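Local coordinates for protein alpha,alpha-trehalose-phosphate synthase (UDP-forming) (Burkholderia xenovorans, PDB 5V0T) that belongs to glycosyltransferase family 20, a GT-B-fold family, and binds uridine-5'-diphosphate and 6-O-phosphono-alpha-D-glucopyranose, at residues A76-R79 / R80-D83; C204-I207 / V208-N212; A290-R293 / L294-S298. One frame throughout, in Å; residues are numbered along the deposited sequence.

Interaction 1 of 3, residues A76-R79 / R80-D83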
loop_
_atom_site.group_PDB
_atom_site.type_symbol
_atom_site.label_atom_id
_atom_site.label_comp_id
_atom_site.label_asym_id
_atom_site.label_seq_id
_atom_site.Cartn_x
_atom_site.Cartn_y
_atom_site.Cartn_z
ATOM N N ALA A 76 -4.036 -22.423 4.496
ATOM C CA ALA A 76 -5.047 -22.121 3.500
ATOM C C ALA A 76 -6.342 -21.643 4.163
ATOM O O ALA A 76 -6.558 -21.779 5.375
ATOM C CB ALA A 76 -5.320 -23.351 2.631
ATOM N N LEU A 77 -7.217 -21.084 3.342
ATOM C CA LEU A 77 -8.561 -20.702 3.754
ATOM C C LEU A 77 -9.563 -21.639 3.096
ATOM O O LEU A 77 -9.397 -22.013 1.931
ATOM C CB LEU A 77 -8.870 -19.249 3.362
ATOM C CG LEU A 77 -8.180 -18.152 4.177
ATOM C CD1 LEU A 77 -8.416 -16.787 3.561
ATOM C CD2 LEU A 77 -8.694 -18.188 5.614
ATOM N N MET A 78 -10.586 -22.044 3.846
ATOM C CA MET A 78 -11.720 -22.704 3.216
ATOM C C MET A 78 -12.417 -21.718 2.282
ATOM O O MET A 78 -12.396 -20.505 2.509
ATOM C CB MET A 78 -12.708 -23.216 4.269
ATOM C CG MET A 78 -12.151 -24.247 5.244
ATOM S SD MET A 78 -11.552 -25.717 4.397
ATOM C CE MET A 78 -13.061 -26.338 3.650
ATOM N N ARG A 79 -13.047 -22.250 1.226
ATOM C CA ARG A 79 -13.753 -21.401 0.262
ATOM C C ARG A 79 -14.749 -20.483 0.956
ATOM O O ARG A 79 -14.811 -19.283 0.673
ATOM C CB ARG A 79 -14.472 -22.263 -0.777
ATOM C CG ARG A 79 -15.437 -21.493 -1.676
ATOM C CD ARG A 79 -14.686 -20.534 -2.600
ATOM N NE ARG A 79 -13.673 -21.231 -3.386
ATOM C CZ ARG A 79 -12.835 -20.644 -4.242
ATOM N NH1 ARG A 79 -12.879 -19.329 -4.432
ATOM N NH2 ARG A 79 -11.948 -21.379 -4.906
ATOM N N ARG A 80 -15.525 -21.027 1.891
ATOM C CA ARG A 80 -16.505 -20.201 2.584
ATOM C C ARG A 80 -15.826 -19.107 3.404
ATOM O O ARG A 80 -16.319 -17.977 3.474
ATOM C CB ARG A 80 -17.384 -21.079 3.471
ATOM C CG ARG A 80 -18.386 -20.304 4.284
ATOM C CD ARG A 80 -18.971 -21.143 5.425
ATOM N NE ARG A 80 -20.008 -20.393 6.131
ATOM C CZ ARG A 80 -20.200 -20.431 7.444
ATOM N NH1 ARG A 80 -19.420 -21.190 8.207
ATOM N NH2 ARG A 80 -21.169 -19.705 7.991
ATOM N N ASP A 81 -14.691 -19.428 4.034
ATOM C CA ASP A 81 -13.951 -18.421 4.787
ATOM C C ASP A 81 -13.347 -17.370 3.864
ATOM O O ASP A 81 -13.385 -16.167 4.165
ATOM C CB ASP A 81 -12.867 -19.101 5.618
ATOM C CG ASP A 81 -13.450 -19.994 6.692
ATOM O OD1 ASP A 81 -14.648 -19.827 6.995
ATOM O OD2 ASP A 81 -12.724 -20.856 7.223
ATOM N N TYR A 82 -12.782 -17.810 2.739
ATOM C CA TYR A 82 -12.252 -16.880 1.749
ATOM C C TYR A 82 -13.340 -15.932 1.245
ATOM O O TYR A 82 -13.118 -14.717 1.140
ATOM C CB TYR A 82 -11.621 -17.681 0.605
ATOM C CG TYR A 82 -11.184 -16.885 -0.603
ATOM C CD1 TYR A 82 -9.991 -16.151 -0.599
ATOM C CD2 TYR A 82 -11.940 -16.895 -1.767
ATOM C CE1 TYR A 82 -9.578 -15.434 -1.727
ATOM C CE2 TYR A 82 -11.539 -16.174 -2.892
ATOM C CZ TYR A 82 -10.362 -15.443 -2.865
ATOM O OH TYR A 82 -9.984 -14.739 -3.994
ATOM N N ASP A 83 -14.536 -16.462 0.971
ATOM C CA ASP A 83 -15.608 -15.624 0.436
ATOM C C ASP A 83 -16.115 -14.622 1.470
ATOM O O ASP A 83 -16.381 -13.464 1.132
ATOM C CB ASP A 83 -16.758 -16.493 -0.068
ATOM C CG ASP A 83 -16.460 -17.145 -1.411
ATOM O OD1 ASP A 83 -15.636 -16.603 -2.177
ATOM O OD2 ASP A 83 -17.055 -18.202 -1.699
HETATM O O HOH W 1 -10.511 -21.554 6.459
#
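A strand-to-helix junction carries a hydrophobic staple here: Met78 ends strand 70-78 and occupies the N-cap position of helix 79-98, while Leu77 before it meets Tyr82 in the first turn. Met78 O takes the first helical bond from Tyr82 N, 2.7 Å long and nearly straight at 169°. Next in line, Asp83 N bonds to Arg79 O at 2.8 Å. The staple itself joins Leu77 CB to Tyr82 CB at 4.2 Å, while Leu77 CD1 lies at the edge of the phenol ring. At the N3 position, Asp81 OD2 lies alongside the Met78 side chain, 3.8 Å from Met78 CB. A water accepts from Met78 N at 2.7 Å; its link on to Asp81 OD2 is implausibly short and therefore doubtful. The other oxygen, OD1, forms a salt bridge with Arg117. The Arg79 chain is bent twice: chi2 (68°) sets CD 3.4 Å from Asp83 OD2, and the further bend at chi3 (55°) turns the guanidinium so that NH1 comes 3.7 Å from Tyr82 CD2, its plane almost perpendicular to the ring. The charged end of Arg79 stays beyond salt-bridge range of Asp83, whose OD1 pairs with Arg87. Tyr82 has its hydroxyl hydrogen-bonded to Asp317, and its ring meets that of Tyr86, a residue of the 6-O-phosphono-alpha-D-glucopyranose pocket. Tyr82 thus stands in the second shell of that pocket, while its contact with Leu77 is the N'-to-N4 hydrophobic staple, a recognised motif of helix N-termini.

Interaction 2 of 3, residues C204-I207 / V208-N212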
loop_
_atom_site.group_PDB
_atom_site.type_symbol
_atom_site.label_atom_id
_atom_site.label_comp_id
_atom_site.label_asym_id
_atom_site.label_seq_id
_atom_site.Cartn_x
_atom_site.Cartn_y
_atom_site.Cartn_z
ATOM N N CYS A 204 -8.613 9.360 16.310
ATOM C CA CYS A 204 -8.937 10.068 17.549
ATOM C C CYS A 204 -10.254 10.819 17.442
ATOM O O CYS A 204 -11.000 10.907 18.428
ATOM C CB CYS A 204 -7.813 11.037 17.921
ATOM S SG CYS A 204 -6.257 10.208 18.301
ATOM N N ASP A 205 -10.562 11.346 16.257
ATOM C CA ASP A 205 -11.841 12.019 16.049
ATOM C C ASP A 205 -13.011 11.062 16.291
ATOM O O ASP A 205 -14.008 11.436 16.919
ATOM C CB ASP A 205 -11.888 12.590 14.628
ATOM C CG ASP A 205 -13.031 13.562 14.418
ATOM O OD1 ASP A 205 -13.185 14.488 15.241
ATOM O OD2 ASP A 205 -13.764 13.418 13.421
ATOM N N TYR A 206 -12.907 9.821 15.802
ATOM C CA TYR A 206 -13.948 8.836 16.088
ATOM C C TYR A 206 -14.026 8.544 17.585
ATOM O O TYR A 206 -15.116 8.538 18.174
ATOM C CB TYR A 206 -13.699 7.545 15.298
ATOM C CG TYR A 206 -14.806 6.517 15.499
ATOM C CD1 TYR A 206 -14.825 5.690 16.623
ATOM C CD2 TYR A 206 -15.838 6.390 14.578
ATOM C CE1 TYR A 206 -15.842 4.771 16.828
ATOM C CE2 TYR A 206 -16.849 5.461 14.766
ATOM C CZ TYR A 206 -16.845 4.651 15.895
ATOM O OH TYR A 206 -17.857 3.735 16.104
ATOM N N ILE A 207 -12.877 8.288 18.216
ATOM C CA ILE A 207 -12.854 7.979 19.651
ATOM C C ILE A 207 -13.564 9.068 20.452
ATOM O O ILE A 207 -14.395 8.785 21.334
ATOM C CB ILE A 207 -11.400 7.794 20.130
ATOM C CG1 ILE A 207 -10.770 6.529 19.518
ATOM C CG2 ILE A 207 -11.335 7.790 21.654
ATOM C CD1 ILE A 207 -11.396 5.231 19.994
ATOM N N VAL A 208 -13.246 10.335 20.162
ATOM C CA VAL A 208 -13.792 11.434 20.963
ATOM C C VAL A 208 -15.252 11.703 20.612
ATOM O O VAL A 208 -16.090 11.888 21.499
ATOM C CB VAL A 208 -12.922 12.696 20.790
ATOM C CG1 VAL A 208 -13.610 13.911 21.390
ATOM C CG2 VAL A 208 -11.546 12.482 21.420
ATOM N N ASN A 209 -15.589 11.703 19.322
ATOM C CA ASN A 209 -16.887 12.191 18.875
ATOM C C ASN A 209 -17.904 11.096 18.587
ATOM O O ASN A 209 -19.100 11.397 18.537
ATOM C CB ASN A 209 -16.711 13.061 17.631
ATOM C CG ASN A 209 -16.049 14.370 17.954
ATOM O OD1 ASN A 209 -16.496 15.081 18.843
ATOM N ND2 ASN A 209 -14.956 14.680 17.267
ATOM N N GLU A 210 -17.477 9.847 18.410
ATOM C CA GLU A 210 -18.406 8.744 18.207
ATOM C C GLU A 210 -18.340 7.667 19.285
ATOM O O GLU A 210 -19.331 6.968 19.484
ATOM C CB GLU A 210 -18.172 8.091 16.826
ATOM C CG GLU A 210 -18.225 9.077 15.671
ATOM C CD GLU A 210 -19.577 9.779 15.550
ATOM O OE1 GLU A 210 -20.596 9.217 16.011
ATOM O OE2 GLU A 210 -19.619 10.896 14.991
ATOM N N ALA A 211 -17.218 7.511 19.989
ATOM C CA ALA A 211 -17.094 6.482 21.021
ATOM C C ALA A 211 -17.104 7.045 22.435
ATOM O O ALA A 211 -16.980 6.276 23.396
ATOM C CB ALA A 211 -15.816 5.655 20.810
ATOM N N ASN A 212 -17.240 8.363 22.590
ATOM C CA ASN A 212 -17.316 8.999 23.909
ATOM C C ASN A 212 -16.047 8.750 24.727
ATOM O O ASN A 212 -16.071 8.755 25.955
ATOM C CB ASN A 212 -18.572 8.538 24.669
ATOM C CG ASN A 212 -18.830 9.350 25.926
ATOM O OD1 ASN A 212 -19.020 10.566 25.865
ATOM N ND2 ASN A 212 -18.832 8.677 27.076
HETATM O O HOH W 2 -19.036 4.290 18.485
#
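Tyr206 and Glu210 form the tight side of this last turn of helix 197-209. Glu210 CB sits squarely over one face of the phenol, 3.6 Å from the Tyr206 ring centroid and 12° off the ring normal, in a CH-pi contact. The Tyr206 torsion that sets CG anti to the backbone N (chi1 -177°) swings the ring along the helix toward its C-terminal end, where CE1 also comes within 4.1 Å of Ala211 CB. Tyr206 O is gripped twice, by Glu210 N at 2.7 Å and Ala211 N at 3.0 Å, as the helix unwinds toward Asn212 with its positive phi. A water 2.7 Å from Tyr206 OH donates to Glu210 O at 2.9 Å, and His179 also hydrogen-bonds the hydroxyl. Helices 170-173 and 179-186 supply further neighbours of the ring. The looser side carries exposed Val208 and Asn209. There Asn209 ND2 reaches Asp205 OD1 at 2.7 Å, but the bond is bent and weak, with amide and carboxylate planes 73° apart; the other oxygen, OD2, hydrogen-bonds Ser170. The chemistry implies that the helix end probably relies on the buried ring and the twice-bonded carbonyl as well as its regular backbone bonds, the weak Asp205-Asn209 bond adding a surface tie.

Interaction 3 of 3, residues A290-R293 / L294-S298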
loop_
_atom_site.group_PDB
_atom_site.type_symbol
_atom_site.label_atom_id
_atom_site.label_comp_id
_atom_site.label_asym_id
_atom_site.label_seq_id
_atom_site.Cartn_x
_atom_site.Cartn_y
_atom_site.Cartn_z
ATOM N N ALA A 290 -5.642 12.672 -17.754
ATOM C CA ALA A 290 -4.736 13.816 -17.714
ATOM C C ALA A 290 -3.595 13.668 -18.717
ATOM O O ALA A 290 -3.113 14.675 -19.245
ATOM C CB ALA A 290 -4.193 13.998 -16.297
ATOM N N PHE A 291 -3.156 12.434 -18.998
ATOM C CA PHE A 291 -2.218 12.233 -20.096
ATOM C C PHE A 291 -2.876 12.566 -21.428
ATOM O O PHE A 291 -2.252 13.181 -22.297
ATOM C CB PHE A 291 -1.684 10.790 -20.103
ATOM C CG PHE A 291 -0.697 10.505 -21.234
ATOM C CD1 PHE A 291 0.522 11.169 -21.298
ATOM C CD2 PHE A 291 -1.003 9.588 -22.241
ATOM C CE1 PHE A 291 1.424 10.916 -22.334
ATOM C CE2 PHE A 291 -0.101 9.318 -23.276
ATOM C CZ PHE A 291 1.123 9.980 -23.321
ATOM N N GLU A 292 -4.138 12.171 -21.609
ATOM C CA GLU A 292 -4.864 12.581 -22.808
ATOM C C GLU A 292 -4.977 14.104 -22.906
ATOM O O GLU A 292 -4.807 14.683 -23.993
ATOM C CB GLU A 292 -6.252 11.932 -22.816
ATOM C CG GLU A 292 -7.189 12.418 -23.920
ATOM C CD GLU A 292 -8.556 11.756 -23.800
ATOM O OE1 GLU A 292 -9.125 11.325 -24.832
ATOM O OE2 GLU A 292 -9.033 11.632 -22.656
ATOM N N ARG A 293 -5.294 14.769 -21.789
ATOM C CA ARG A 293 -5.379 16.231 -21.785
ATOM C C ARG A 293 -4.022 16.859 -22.112
ATOM O O ARG A 293 -3.952 17.888 -22.799
ATOM C CB ARG A 293 -5.900 16.715 -20.421
ATOM C CG ARG A 293 -6.101 18.226 -20.272
ATOM C CD ARG A 293 -7.279 18.756 -21.102
ATOM N NE ARG A 293 -8.495 17.965 -20.922
ATOM C CZ ARG A 293 -9.374 18.126 -19.935
ATOM N NH1 ARG A 293 -9.202 19.054 -18.992
ATOM N NH2 ARG A 293 -10.436 17.341 -19.884
ATOM N N LEU A 294 -2.929 16.255 -21.630
ATOM C CA LEU A 294 -1.597 16.725 -22.026
ATOM C C LEU A 294 -1.441 16.721 -23.545
ATOM O O LEU A 294 -1.004 17.712 -24.145
ATOM C CB LEU A 294 -0.519 15.854 -21.374
ATOM C CG LEU A 294 0.928 16.133 -21.823
ATOM C CD1 LEU A 294 1.380 17.516 -21.334
ATOM C CD2 LEU A 294 1.898 15.037 -21.364
ATOM N N LEU A 295 -1.808 15.605 -24.186
ATOM C CA LEU A 295 -1.673 15.494 -25.631
ATOM C C LEU A 295 -2.606 16.454 -26.363
ATOM O O LEU A 295 -2.235 16.999 -27.413
ATOM C CB LEU A 295 -1.922 14.044 -26.059
ATOM C CG LEU A 295 -0.956 13.001 -25.475
ATOM C CD1 LEU A 295 -1.264 11.586 -25.981
ATOM C CD2 LEU A 295 0.516 13.372 -25.770
ATOM N N GLU A 296 -3.822 16.674 -25.839
ATOM C CA GLU A 296 -4.756 17.605 -26.475
ATOM C C GLU A 296 -4.181 19.012 -26.560
ATOM O O GLU A 296 -4.338 19.697 -27.579
ATOM C CB GLU A 296 -6.082 17.648 -25.703
ATOM C CG GLU A 296 -6.939 16.392 -25.821
ATOM C CD GLU A 296 -8.157 16.449 -24.911
ATOM O OE1 GLU A 296 -8.226 17.371 -24.060
ATOM O OE2 GLU A 296 -9.047 15.584 -25.057
ATOM N N HIS A 297 -3.520 19.464 -25.492
ATOM C CA HIS A 297 -3.092 20.853 -25.382
ATOM C C HIS A 297 -1.655 21.091 -25.820
ATOM O O HIS A 297 -1.288 22.240 -26.069
ATOM C CB HIS A 297 -3.251 21.346 -23.934
ATOM C CG HIS A 297 -4.677 21.457 -23.485
ATOM N ND1 HIS A 297 -5.739 21.372 -24.360
ATOM C CD2 HIS A 297 -5.215 21.649 -22.257
ATOM C CE1 HIS A 297 -6.870 21.503 -23.691
ATOM N NE2 HIS A 297 -6.581 21.675 -22.414
ATOM N N SER A 298 -0.829 20.059 -25.912
ATOM C CA SER A 298 0.576 20.254 -26.258
ATOM C C SER A 298 0.874 19.425 -27.501
ATOM O O SER A 298 1.176 18.236 -27.397
ATOM C CB SER A 298 1.470 19.877 -25.096
ATOM O OG SER A 298 2.829 19.981 -25.469
HETATM O O HOH W 3 -10.286 15.648 -22.650
#
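Phe291 makes the apolar contacts with both leucines of the following turn of helix 284-297. Leu295 CG lies over one face of its ring, offset toward the rim, and Leu295 CD1 comes to 3.7 Å from Phe291 CE2. Leu294 CD2 approaches Phe291 CD1 at 4.1 Å. The ionic contacts run along a different side of the helix. In Arg293 the bend at chi2 (70°) sets CD 3.3 Å from His297 NE2, the two side chains running side by side. The bend at chi3 (49°) then directs NE to Glu296 OE1, 3.2 Å away, in a weak, bent hydrogen bond within a salt bridge; guanidinium and carboxylate planes are only 8° apart. A water in the guanidinium plane completes the link, accepting from Arg293 NH2 at 3.2 Å and donating to Glu296 OE2 at 2.7 Å. Glu292 OE1 and Glu296 OE2 stand 4.3 Å apart, a like-charge approach probably eased by Arg338, which forms salt bridges with both; Glu292 OE2 also pairs with Arg334. Four regular i to i+4 backbone bonds underlie these contacts. Within the beta-alpha-beta unit of strands 270-275 and 305-310, Phe291 meets Phe307 of the second strand edge-to-face, Glu292 and Leu295 pack on helix 319-339, and Arg293 and Leu294 on helix 420-432, where Asp421 pairs with Arg293.

All three contacts are local, but at different stages of a helix: interaction 1 joins a strand of the mixed sheet to a helix start, while interactions 2 and 3 lie in final turns. Interaction 2 sits on a helix beside that same sheet, its centre about 34 Å from that of interaction 1; interaction 3 flanks the six-stranded parallel sheet, about 45 Å from interaction 1 between centres. None touches another, and no helix or strand is shared. Interaction 3 is the most buried, and only it has a salt bridge between its segments. The other two are partly buried: interaction 1 uses an apolar staple, interaction 2 a CH-pi contact on a ring face.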